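Side-chain contacts in CAG pathogenicity island protein 13 (PDB 2G3V), which is of unknown function but is encoded in the cag pathogenicity island of Helicobacter pylori, which specifies a type IV secretion system: residues R137-D140 and S141-L145; D83-K86 and K87-L91; D63-L66 and R67-K71; F51-Q54 and M55-N58; K38-I41 and I42-K46. All coordinates share one frame; numbering follows the deposited sequence.

Contact 1: residues R137-D140 and S141-L145; sequences REMD and SQIEL
Two consecutive turns of the alpha-helix 136-149 make this contact, and its side chains meet along the i to i+4 ridge of M139 and I143. M139 is a selenomethionine. Its CG stands anti to the backbone N (chi1 -175°), and the chain then bends at chi2 and chi3; CG approaches I143 CD1 at 3.8 Å, the two side chains being set at a slant to one another. Both residues are buried, and helix 82-105 packs on them: M139 lies on F85, and I143 on K84 and V88; M70 and M134 also touch M139. The backbone ladder is regular. S141 N reaches R137 O at 3.0 Å with an N-H...O angle of 169°, and I143 N reaches M139 O at 2.9 Å. On a more exposed side, R137 NH2 and D140 OD2 form a salt bridge at 3.3 Å, but the oxygen lies well outside the guanidinium plane, which makes this an attraction of charges without a directed N-H. D140 also packs on K84 of helix 82-105. S141 OG turns back over the preceding turn and lies 3.3 Å from both R137 O and E138 O, two weak hydrogen-bond possibilities that compete for its single proton.

Contact 2: residues D83-K86 and K87-L91; sequences DKFK and KVYRL
K84 O is approached by two backbone amides of the next turn, and both bonds are weak: K87 N at 3.3 Å with a bent N-H...O angle of 123°, and V88 N at 3.5 Å but straighter, at 163°. The carbonyl is thus shared between an i+3 and an i+4 donor within the alpha-helix 82-105. Two residues further along, R90 N makes another weak bond to K86 O at 3.1 Å. The side chains of K86 and R90 supply the more distinctive packing. K86 CG lies over one face of the R90 guanidinium, displaced toward its rim and 3.2 Å from NH2, so a methylene rather than the ammonium meets the flat cation. The K86 chain bends at chi3 (-59°), and its NZ ends 5.3 Å from R90 NH2, leaving the two like charges apart while the aliphatic part makes the contact. On the buried side F85 and Y89 run alongside each other and point the same way, with F85 CD1 4.2 Å from Y89 CE2; the Y89 hydroxyl is hydrogen-bonded to F125 O. Three helices surround this stretch: F85 meets L62 and L66 of helix 59-69, K84 and V88 meet I143 of helix 136-149, and Y89 and R90 pack against M55 and H56, respectively, of helix 35-57.

Contact 3: residues D63-L66 and R67-K71; sequences DKVL and RNYMK
L66 and R67, neighbours in sequence, bury the most surface here, and each reaches a partner four residues away on a different side of the chain. L66 lies alongside the selenomethionine M70 with both side chains pointing the same way, and the touching pair is L66 CD2 and M70 CG at 3.7 Å. M70 N also bonds to L66 O at 3.2 Å. R67 turns back toward D63. With CG anti to its carbonyl carbon (chi1 -70°) and the chain extended from CG to NE, it brings NE to D63 OD2 at 2.9 Å, a hydrogen bond within a salt bridge. The oxygen is met on its syn side, yet the carboxylate and guanidinium planes are 69° apart and the N-H...O path is bent, evidence of a single-pronged grip. D63 OD1 is held in turn by the Y73 hydroxyl.

These pairs span the C-terminal end of helix 59-69, and M70 is the first residue to leave helical backbone angles. V65 forms the third pair. Its CG1 stands over the centre of the Y69 ring, 3.6 Å from the centroid and 5° off the ring normal, a clear CH-pi contact. F51 of helix 35-57 packs on both V65 and Y69, whereas L66 and M70 face F85 of helix 82-105. On an exposed side, N68 ND2 donates to K64 O at 2.9 Å, with the acceptor tilted from the amide plane.

Contact 4: residues F51-Q54 and M55-N58; sequences FFKQ and MHTN
The F51 ring presents one face to the selenomethionine M55, and the two side chains slant across each other. M55 SE lies 4.1 Å from the F51 ring centroid and 27° off the ring normal, which defines a Met-aromatic contact; M55 CG stands over the same ring, displaced toward its rim. F51 CG is anti to the backbone N (chi1 175°), while M55, with CG anti to its carbonyl carbon, bends at chi2 and chi3, and this folding carries the selenium back to F51 CZ at 3.7 Å. H56 is set differently. Its imidazole lies with one face toward K53 O, which sits 3.4 Å above the ring plane near the centre. The same K53 O receives T57 N at 3.0 Å, a backbone bond in the last turn of helix 35-57. Q54 and N58 run side by side with amide planes 89° apart, nearly perpendicular, and are joined by a weak hydrogen bond from N58 ND2 to Q54 OE1 at 3.4 Å. N58 is also the N-cap of helix 59-69, its OD1 accepting from A61 N. The chemistry thus divides: the M55 side chain and F51 ring pack against helix 59-69, M55 on L62 and V65, F51 on V65 and Y69, while H56 NE2 bonds to E93 of helix 82-105, whose carboxylate would probably stabilise a protonated imidazole, and N58 uses both ends of its amide where one helix passes into the next.

Contact 5: residues K38-I41 and I42-K46; sequences KKKI and IDQIK
The K39 side chain crosses D43, one turn further along, at a slant. Its CB leads away from that turn, and CG and CD do the touching. With CG anti to the backbone N (chi1 177°), CG comes 3.4 Å from D43 OD2; the bend at chi2 then brings CD to 3.2 Å from D43 OD1, so the methylenes lie beside the carboxylate. A further bend at chi3 sets the course of CE, which carries NZ past the acid without closing onto it: K39 NZ ends 4.6 Å from D43 OD1, too far for a contact ion pair, although the opposite charges probably still attract. D43 N, meanwhile, bonds to K39 O at 2.8 Å with an N-H...O angle of 171°, and this backbone bond keeps the two residues in step.

The setting is a run of regular alpha-helical turns in helix 35-57. Its i to i+4 ladder continues with I42 N to K38 O at 3.0 Å and with I45 N to I41 O. Along the buried side, I41 CG2 and I45 CD1 approach to 4.2 Å, a loose apolar touch between side chains set at a slant. I45 is packed by L99, L100 and I103 of helix 82-105, and I42 also meets I103. I41 instead lies against R116 in a loop. K38 slants across I42, its chain extended until chi4 (-63°) turns NZ toward I42 CD1. On another side K40 and Q44 run alongside each other, pointing the same way, and K40 NZ is 3.5 Å from Q44 OE1.

In the fold
Along the chain the order is contact 5, 4, 3, 2, 1. Contacts 5 and 4 share helix 35-57, with centres about 19 Å apart; contact 3 follows on helix 59-69, contact 2 on helix 82-105 and contact 1 on helix 136-149. Contact 2 is central to the packing: it touches contacts 1, 3 and 4, and its centre is about 9 Å from that of contact 4. Contacts 3 and 4 touch as well, as do contacts 1 and 3. Contact 5 touches none of the others and is about 27 Å, centre to centre, from contact 1. The modelled single chain is built of helices and connecting loops without strands, and local pairs on these helices also supply interhelical packing surfaces.

Contact 1: residues R137-D140 and S141-L145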
# COMPACT_ATOMS: atom_id res chain seq x y z
N ARG A 137 1.62 18.85 9.49
CA ARG A 137 2.17 19.23 8.19
C ARG A 137 2.53 18.00 7.37
O ARG A 137 2.18 17.89 6.20
CB ARG A 137 3.40 20.10 8.38
CG ARG A 137 3.14 21.43 9.11
CD ARG A 137 2.25 22.35 8.29
NE ARG A 137 0.92 21.79 8.09
CZ ARG A 137 -0.04 22.37 7.38
NH1 ARG A 137 0.17 23.54 6.79
NH2 ARG A 137 -1.22 21.78 7.26
N GLU A 138 3.26 17.08 7.99
CA GLU A 138 3.65 15.85 7.33
C GLU A 138 2.43 15.17 6.72
O GLU A 138 2.42 14.79 5.55
CB GLU A 138 4.29 14.89 8.34
CG GLU A 138 5.78 15.01 8.50
CD GLU A 138 6.28 14.22 9.69
OE1 GLU A 138 5.86 13.05 9.86
OE2 GLU A 138 7.11 14.77 10.46
N MSE A 139 1.39 15.01 7.53
CA MSE A 139 0.17 14.35 7.07
C MSE A 139 -0.47 15.11 5.92
O MSE A 139 -0.90 14.51 4.93
CB MSE A 139 -0.82 14.21 8.23
CG MSE A 139 -2.10 13.42 7.91
SE MSE A 139 -1.83 11.54 7.52
CE MSE A 139 -1.45 10.92 9.31
N ASP A 140 -0.54 16.43 6.03
CA ASP A 140 -1.17 17.23 5.01
C ASP A 140 -0.52 17.09 3.65
O ASP A 140 -1.21 16.91 2.66
CB ASP A 140 -1.17 18.71 5.42
CG ASP A 140 -2.29 19.49 4.76
OD1 ASP A 140 -3.45 18.98 4.75
OD2 ASP A 140 -2.03 20.61 4.27
N SER A 141 0.80 17.17 3.60
CA SER A 141 1.48 17.05 2.31
C SER A 141 1.48 15.61 1.80
O SER A 141 1.46 15.38 0.59
CB SER A 141 2.90 17.60 2.38
OG SER A 141 3.66 16.93 3.36
N GLN A 142 1.50 14.65 2.72
CA GLN A 142 1.49 13.26 2.32
C GLN A 142 0.16 13.01 1.63
O GLN A 142 0.11 12.37 0.58
CB GLN A 142 1.64 12.35 3.54
CG GLN A 142 1.98 10.90 3.20
CD GLN A 142 2.21 10.03 4.42
OE1 GLN A 142 1.28 9.77 5.19
NE2 GLN A 142 3.45 9.58 4.62
N ILE A 143 -0.91 13.55 2.21
CA ILE A 143 -2.25 13.38 1.65
C ILE A 143 -2.32 14.07 0.28
O ILE A 143 -2.86 13.52 -0.67
CB ILE A 143 -3.31 13.98 2.60
CG1 ILE A 143 -3.37 13.16 3.89
CG2 ILE A 143 -4.67 14.05 1.93
CD1 ILE A 143 -4.36 13.68 4.92
N GLU A 144 -1.75 15.26 0.18
CA GLU A 144 -1.74 16.00 -1.07
C GLU A 144 -0.97 15.22 -2.14
O GLU A 144 -1.45 15.00 -3.25
CB GLU A 144 -1.09 17.37 -0.87
CG GLU A 144 -1.55 18.43 -1.87
CD GLU A 144 -3.06 18.67 -1.80
OE1 GLU A 144 -3.56 19.09 -0.72
OE2 GLU A 144 -3.76 18.45 -2.82
N LEU A 145 0.24 14.78 -1.77
CA LEU A 145 1.09 14.01 -2.67
C LEU A 145 0.35 12.78 -3.20
O LEU A 145 0.27 12.58 -4.40
CB LEU A 145 2.37 13.58 -1.93
CG LEU A 145 3.48 12.96 -2.78
CD1 LEU A 145 4.10 14.01 -3.71
CD2 LEU A 145 4.53 12.39 -1.88

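Contact 2: residues D83-K86 and K87-L91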
# COMPACT_ATOMS: atom_id res chain seq x y z
N ASP A 83 -12.71 15.68 5.75
CA ASP A 83 -12.98 15.74 4.32
C ASP A 83 -11.79 15.36 3.43
O ASP A 83 -11.97 14.74 2.37
CB ASP A 83 -13.51 17.14 3.95
CG ASP A 83 -12.83 18.26 4.74
OD1 ASP A 83 -11.75 18.74 4.29
OD2 ASP A 83 -13.36 18.66 5.81
N LYS A 84 -10.59 15.72 3.87
CA LYS A 84 -9.39 15.42 3.09
C LYS A 84 -8.94 13.98 3.35
O LYS A 84 -8.39 13.31 2.47
CB LYS A 84 -8.26 16.40 3.45
CG LYS A 84 -7.19 16.54 2.38
CD LYS A 84 -6.01 17.37 2.83
CE LYS A 84 -6.41 18.79 3.22
NZ LYS A 84 -6.92 19.57 2.07
N PHE A 85 -9.16 13.51 4.57
CA PHE A 85 -8.78 12.15 4.93
C PHE A 85 -9.63 11.17 4.16
O PHE A 85 -9.13 10.20 3.61
CB PHE A 85 -8.96 11.92 6.43
CG PHE A 85 -7.78 12.34 7.24
CD1 PHE A 85 -6.59 11.63 7.15
CD2 PHE A 85 -7.85 13.44 8.07
CE1 PHE A 85 -5.47 12.02 7.89
CE2 PHE A 85 -6.75 13.84 8.81
CZ PHE A 85 -5.55 13.12 8.72
N LYS A 86 -10.93 11.46 4.11
CA LYS A 86 -11.86 10.60 3.41
C LYS A 86 -11.45 10.44 1.95
O LYS A 86 -11.62 9.38 1.35
CB LYS A 86 -13.27 11.19 3.52
CG LYS A 86 -14.40 10.17 3.42
CD LYS A 86 -15.70 10.75 3.99
CE LYS A 86 -15.49 11.13 5.46
NZ LYS A 86 -16.71 11.68 6.14
N LYS A 87 -10.88 11.51 1.38
CA LYS A 87 -10.45 11.51 -0.01
C LYS A 87 -9.39 10.47 -0.31
O LYS A 87 -9.58 9.63 -1.20
CB LYS A 87 -9.90 12.89 -0.40
CG LYS A 87 -9.55 13.01 -1.88
CD LYS A 87 -9.02 14.39 -2.25
CE LYS A 87 -8.66 14.44 -3.74
NZ LYS A 87 -8.21 15.80 -4.20
N VAL A 88 -8.26 10.52 0.41
CA VAL A 88 -7.18 9.56 0.18
C VAL A 88 -7.66 8.14 0.37
O VAL A 88 -7.30 7.26 -0.38
CB VAL A 88 -5.97 9.81 1.12
CG1 VAL A 88 -5.30 11.12 0.77
CG2 VAL A 88 -6.41 9.80 2.57
N TYR A 89 -8.51 7.93 1.37
CA TYR A 89 -9.00 6.60 1.66
C TYR A 89 -9.87 6.03 0.55
O TYR A 89 -9.94 4.82 0.35
CB TYR A 89 -9.72 6.61 3.01
CG TYR A 89 -8.74 6.67 4.16
CD1 TYR A 89 -7.81 5.65 4.35
CD2 TYR A 89 -8.74 7.74 5.06
CE1 TYR A 89 -6.90 5.69 5.40
CE2 TYR A 89 -7.83 7.80 6.11
CZ TYR A 89 -6.91 6.76 6.27
OH TYR A 89 -6.03 6.79 7.32
N ARG A 90 -10.52 6.91 -0.20
CA ARG A 90 -11.35 6.45 -1.31
C ARG A 90 -10.38 5.93 -2.36
O ARG A 90 -10.60 4.88 -2.97
CB ARG A 90 -12.17 7.60 -1.89
CG ARG A 90 -13.12 8.21 -0.88
CD ARG A 90 -14.30 8.90 -1.54
NE ARG A 90 -15.32 9.31 -0.57
CZ ARG A 90 -15.33 10.50 0.03
NH1 ARG A 90 -14.37 11.38 -0.24
NH2 ARG A 90 -16.29 10.80 0.89
N LEU A 91 -9.29 6.66 -2.52
CA LEU A 91 -8.25 6.35 -3.49
C LEU A 91 -7.36 5.19 -3.00
O LEU A 91 -6.78 4.47 -3.81
CB LEU A 91 -7.41 7.61 -3.75
CG LEU A 91 -6.56 7.71 -5.03
CD1 LEU A 91 -7.49 7.79 -6.25
CD2 LEU A 91 -5.68 8.94 -4.95

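Contact 3: residues D63-L66 and R67-K71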
# COMPACT_ATOMS: atom_id res chain seq x y z
N ASP A 63 -13.78 9.28 12.29
CA ASP A 63 -13.50 10.18 13.40
C ASP A 63 -12.89 9.39 14.56
O ASP A 63 -12.02 9.89 15.29
CB ASP A 63 -14.78 10.85 13.90
CG ASP A 63 -14.50 11.83 15.03
OD1 ASP A 63 -14.11 12.98 14.73
OD2 ASP A 63 -14.63 11.45 16.22
N LYS A 64 -13.37 8.16 14.70
CA LYS A 64 -12.91 7.28 15.76
C LYS A 64 -11.46 6.87 15.58
O LYS A 64 -10.73 6.67 16.56
CB LYS A 64 -13.81 6.03 15.83
CG LYS A 64 -13.27 4.99 16.78
CD LYS A 64 -13.97 3.67 16.65
CE LYS A 64 -13.14 2.56 17.29
NZ LYS A 64 -11.79 2.47 16.65
N VAL A 65 -11.04 6.74 14.33
CA VAL A 65 -9.65 6.37 14.04
C VAL A 65 -8.71 7.57 14.25
O VAL A 65 -7.59 7.41 14.75
CB VAL A 65 -9.53 5.78 12.59
CG1 VAL A 65 -8.07 5.59 12.20
CG2 VAL A 65 -10.26 4.44 12.50
N LEU A 66 -9.18 8.76 13.89
CA LEU A 66 -8.39 9.97 14.04
C LEU A 66 -8.10 10.34 15.51
O LEU A 66 -7.03 10.87 15.83
CB LEU A 66 -9.08 11.14 13.32
CG LEU A 66 -8.92 11.08 11.79
CD1 LEU A 66 -9.66 12.19 11.10
CD2 LEU A 66 -7.43 11.14 11.45
N ARG A 67 -9.03 10.02 16.40
CA ARG A 67 -8.89 10.29 17.82
C ARG A 67 -7.90 9.34 18.50
O ARG A 67 -7.23 9.71 19.48
CB ARG A 67 -10.25 10.17 18.54
CG ARG A 67 -11.25 11.27 18.22
CD ARG A 67 -12.49 11.13 19.08
NE ARG A 67 -13.54 12.11 18.77
CZ ARG A 67 -13.53 13.38 19.16
NH1 ARG A 67 -12.53 13.86 19.88
NH2 ARG A 67 -14.55 14.17 18.85
N ASN A 68 -7.80 8.13 17.98
CA ASN A 68 -6.91 7.14 18.55
C ASN A 68 -5.57 6.99 17.88
O ASN A 68 -4.67 6.38 18.44
CB ASN A 68 -7.62 5.79 18.60
CG ASN A 68 -8.72 5.76 19.62
OD1 ASN A 68 -8.46 5.83 20.81
ND2 ASN A 68 -9.95 5.68 19.17
N TYR A 69 -5.42 7.52 16.67
CA TYR A 69 -4.15 7.41 15.95
C TYR A 69 -3.33 8.69 15.96
O TYR A 69 -2.12 8.65 16.17
CB TYR A 69 -4.38 7.01 14.48
CG TYR A 69 -4.81 5.57 14.25
CD1 TYR A 69 -4.30 4.85 13.16
CD2 TYR A 69 -5.74 4.94 15.08
CE1 TYR A 69 -4.71 3.55 12.89
CE2 TYR A 69 -6.17 3.63 14.82
CZ TYR A 69 -5.64 2.94 13.72
OH TYR A 69 -6.03 1.66 13.42
N MSE A 70 -4.00 9.82 15.74
CA MSE A 70 -3.28 11.09 15.69
C MSE A 70 -2.72 11.43 17.04
O MSE A 70 -3.30 11.04 18.06
CB MSE A 70 -4.21 12.19 15.20
CG MSE A 70 -4.75 11.87 13.83
SE MSE A 70 -3.27 11.28 12.72
CE MSE A 70 -3.03 12.96 11.79
N LYS A 71 -1.57 12.10 17.06
CA LYS A 71 -0.98 12.48 18.34
C LYS A 71 -1.87 13.59 18.90
O LYS A 71 -2.15 13.66 20.10
CB LYS A 71 0.45 12.98 18.13
CG LYS A 71 1.25 13.10 19.42
CD LYS A 71 2.66 13.64 19.15
CE LYS A 71 3.49 12.71 18.26
NZ LYS A 71 3.79 11.39 18.87

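Contact 4: residues F51-Q54 and M55-N58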
# COMPACT_ATOMS: atom_id res chain seq x y z
N PHE A 51 -10.30 -1.62 5.81
CA PHE A 51 -10.12 -0.51 6.72
C PHE A 51 -10.34 0.77 5.95
O PHE A 51 -11.11 1.65 6.36
CB PHE A 51 -8.71 -0.53 7.30
CG PHE A 51 -8.38 0.65 8.17
CD1 PHE A 51 -8.94 0.78 9.43
CD2 PHE A 51 -7.50 1.64 7.72
CE1 PHE A 51 -8.62 1.86 10.25
CE2 PHE A 51 -7.18 2.73 8.52
CZ PHE A 51 -7.74 2.84 9.79
N PHE A 52 -9.65 0.87 4.82
CA PHE A 52 -9.78 2.04 3.97
C PHE A 52 -11.25 2.28 3.58
O PHE A 52 -11.79 3.38 3.74
CB PHE A 52 -8.90 1.89 2.71
CG PHE A 52 -7.42 1.76 3.01
CD1 PHE A 52 -6.86 2.29 4.17
CD2 PHE A 52 -6.58 1.10 2.11
CE1 PHE A 52 -5.50 2.17 4.44
CE2 PHE A 52 -5.22 0.97 2.36
CZ PHE A 52 -4.67 1.51 3.53
N LYS A 53 -11.92 1.24 3.09
CA LYS A 53 -13.32 1.37 2.72
C LYS A 53 -14.14 1.88 3.91
O LYS A 53 -14.99 2.74 3.75
CB LYS A 53 -13.87 0.02 2.26
CG LYS A 53 -15.40 -0.01 2.15
CD LYS A 53 -15.90 -1.26 1.49
CE LYS A 53 -15.43 -1.30 0.04
NZ LYS A 53 -16.02 -2.43 -0.74
N GLN A 54 -13.86 1.34 5.09
CA GLN A 54 -14.56 1.74 6.31
C GLN A 54 -14.35 3.20 6.69
O GLN A 54 -15.17 3.79 7.39
CB GLN A 54 -14.16 0.83 7.47
CG GLN A 54 -15.11 -0.33 7.72
CD GLN A 54 -16.48 0.13 8.23
OE1 GLN A 54 -17.35 0.56 7.45
NE2 GLN A 54 -16.67 0.06 9.55
N MSE A 55 -13.26 3.80 6.24
CA MSE A 55 -13.04 5.18 6.62
C MSE A 55 -14.00 6.13 5.88
O MSE A 55 -14.72 6.92 6.51
CB MSE A 55 -11.57 5.54 6.37
CG MSE A 55 -10.60 4.66 7.13
SE MSE A 55 -10.79 4.76 9.05
CE MSE A 55 -10.06 6.48 9.31
N HIS A 56 -14.02 6.04 4.56
CA HIS A 56 -14.88 6.90 3.75
C HIS A 56 -16.35 6.46 3.76
O HIS A 56 -17.24 7.25 3.46
CB HIS A 56 -14.35 6.98 2.31
CG HIS A 56 -14.51 5.72 1.52
ND1 HIS A 56 -15.74 5.12 1.29
CD2 HIS A 56 -13.60 4.95 0.87
CE1 HIS A 56 -15.58 4.05 0.54
NE2 HIS A 56 -14.29 3.92 0.27
N THR A 57 -16.61 5.20 4.10
CA THR A 57 -17.99 4.70 4.13
C THR A 57 -18.62 4.90 5.50
O THR A 57 -19.84 5.01 5.64
CB THR A 57 -18.04 3.20 3.77
OG1 THR A 57 -17.63 3.00 2.41
CG2 THR A 57 -19.42 2.64 3.98
N ASN A 58 -17.79 4.93 6.52
CA ASN A 58 -18.25 5.08 7.90
C ASN A 58 -17.75 6.44 8.39
O ASN A 58 -16.56 6.75 8.26
CB ASN A 58 -17.64 3.95 8.73
CG ASN A 58 -18.48 3.56 9.93
OD1 ASN A 58 -18.67 4.34 10.87
ND2 ASN A 58 -18.97 2.32 9.91

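Contact 5: residues K38-I41 and I42-K46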
# COMPACT_ATOMS: atom_id res chain seq x y z
N LYS A 38 3.22 -15.89 1.73
CA LYS A 38 2.49 -15.22 0.65
C LYS A 38 1.11 -14.80 1.15
O LYS A 38 0.74 -13.62 1.07
CB LYS A 38 2.37 -16.18 -0.55
CG LYS A 38 1.71 -15.60 -1.79
CD LYS A 38 1.94 -16.52 -2.97
CE LYS A 38 1.27 -16.02 -4.22
NZ LYS A 38 -0.21 -15.95 -4.08
N LYS A 39 0.35 -15.77 1.69
CA LYS A 39 -0.99 -15.52 2.22
C LYS A 39 -0.93 -14.45 3.30
O LYS A 39 -1.83 -13.61 3.43
CB LYS A 39 -1.59 -16.81 2.80
CG LYS A 39 -2.96 -16.62 3.44
CD LYS A 39 -4.01 -16.10 2.44
CE LYS A 39 -4.38 -17.14 1.37
NZ LYS A 39 -5.51 -16.73 0.48
N LYS A 40 0.15 -14.48 4.08
CA LYS A 40 0.34 -13.49 5.12
C LYS A 40 0.25 -12.10 4.50
O LYS A 40 -0.39 -11.19 5.03
CB LYS A 40 1.71 -13.69 5.76
CG LYS A 40 1.96 -12.80 6.95
CD LYS A 40 3.41 -12.87 7.39
CE LYS A 40 3.64 -12.09 8.69
NZ LYS A 40 3.36 -10.63 8.56
N ILE A 41 0.90 -11.94 3.35
CA ILE A 41 0.90 -10.66 2.63
C ILE A 41 -0.52 -10.33 2.13
O ILE A 41 -0.99 -9.22 2.32
CB ILE A 41 1.85 -10.71 1.41
CG1 ILE A 41 3.25 -11.13 1.84
CG2 ILE A 41 1.86 -9.36 0.70
CD1 ILE A 41 4.07 -10.07 2.52
N ILE A 42 -1.17 -11.30 1.49
CA ILE A 42 -2.53 -11.13 0.95
C ILE A 42 -3.58 -10.73 1.99
O ILE A 42 -4.40 -9.85 1.74
CB ILE A 42 -2.98 -12.42 0.24
CG1 ILE A 42 -1.98 -12.76 -0.88
CG2 ILE A 42 -4.41 -12.27 -0.31
CD1 ILE A 42 -2.32 -14.05 -1.67
N ASP A 43 -3.56 -11.39 3.14
CA ASP A 43 -4.52 -11.05 4.19
C ASP A 43 -4.28 -9.64 4.69
O ASP A 43 -5.23 -8.93 5.03
CB ASP A 43 -4.42 -12.03 5.34
CG ASP A 43 -4.77 -13.44 4.94
OD1 ASP A 43 -5.45 -13.60 3.90
OD2 ASP A 43 -4.38 -14.39 5.65
N GLN A 44 -3.02 -9.23 4.72
CA GLN A 44 -2.67 -7.89 5.16
C GLN A 44 -3.20 -6.83 4.20
O GLN A 44 -3.63 -5.75 4.61
CB GLN A 44 -1.15 -7.75 5.28
CG GLN A 44 -0.64 -7.61 6.70
CD GLN A 44 0.85 -7.32 6.73
OE1 GLN A 44 1.68 -8.22 6.60
NE2 GLN A 44 1.19 -6.04 6.89
N ILE A 45 -3.15 -7.12 2.91
CA ILE A 45 -3.64 -6.19 1.91
C ILE A 45 -5.16 -6.10 2.05
O ILE A 45 -5.74 -5.03 1.93
CB ILE A 45 -3.25 -6.65 0.47
CG1 ILE A 45 -1.73 -6.64 0.33
CG2 ILE A 45 -3.92 -5.76 -0.59
CD1 ILE A 45 -1.22 -7.12 -1.02
N LYS A 46 -5.79 -7.24 2.32
CA LYS A 46 -7.25 -7.32 2.47
C LYS A 46 -7.73 -6.59 3.72
O LYS A 46 -8.75 -5.92 3.70
CB LYS A 46 -7.68 -8.79 2.53
CG LYS A 46 -9.15 -8.99 2.78
CD LYS A 46 -9.96 -8.54 1.60
CE LYS A 46 -11.44 -8.85 1.82
NZ LYS A 46 -12.31 -8.47 0.68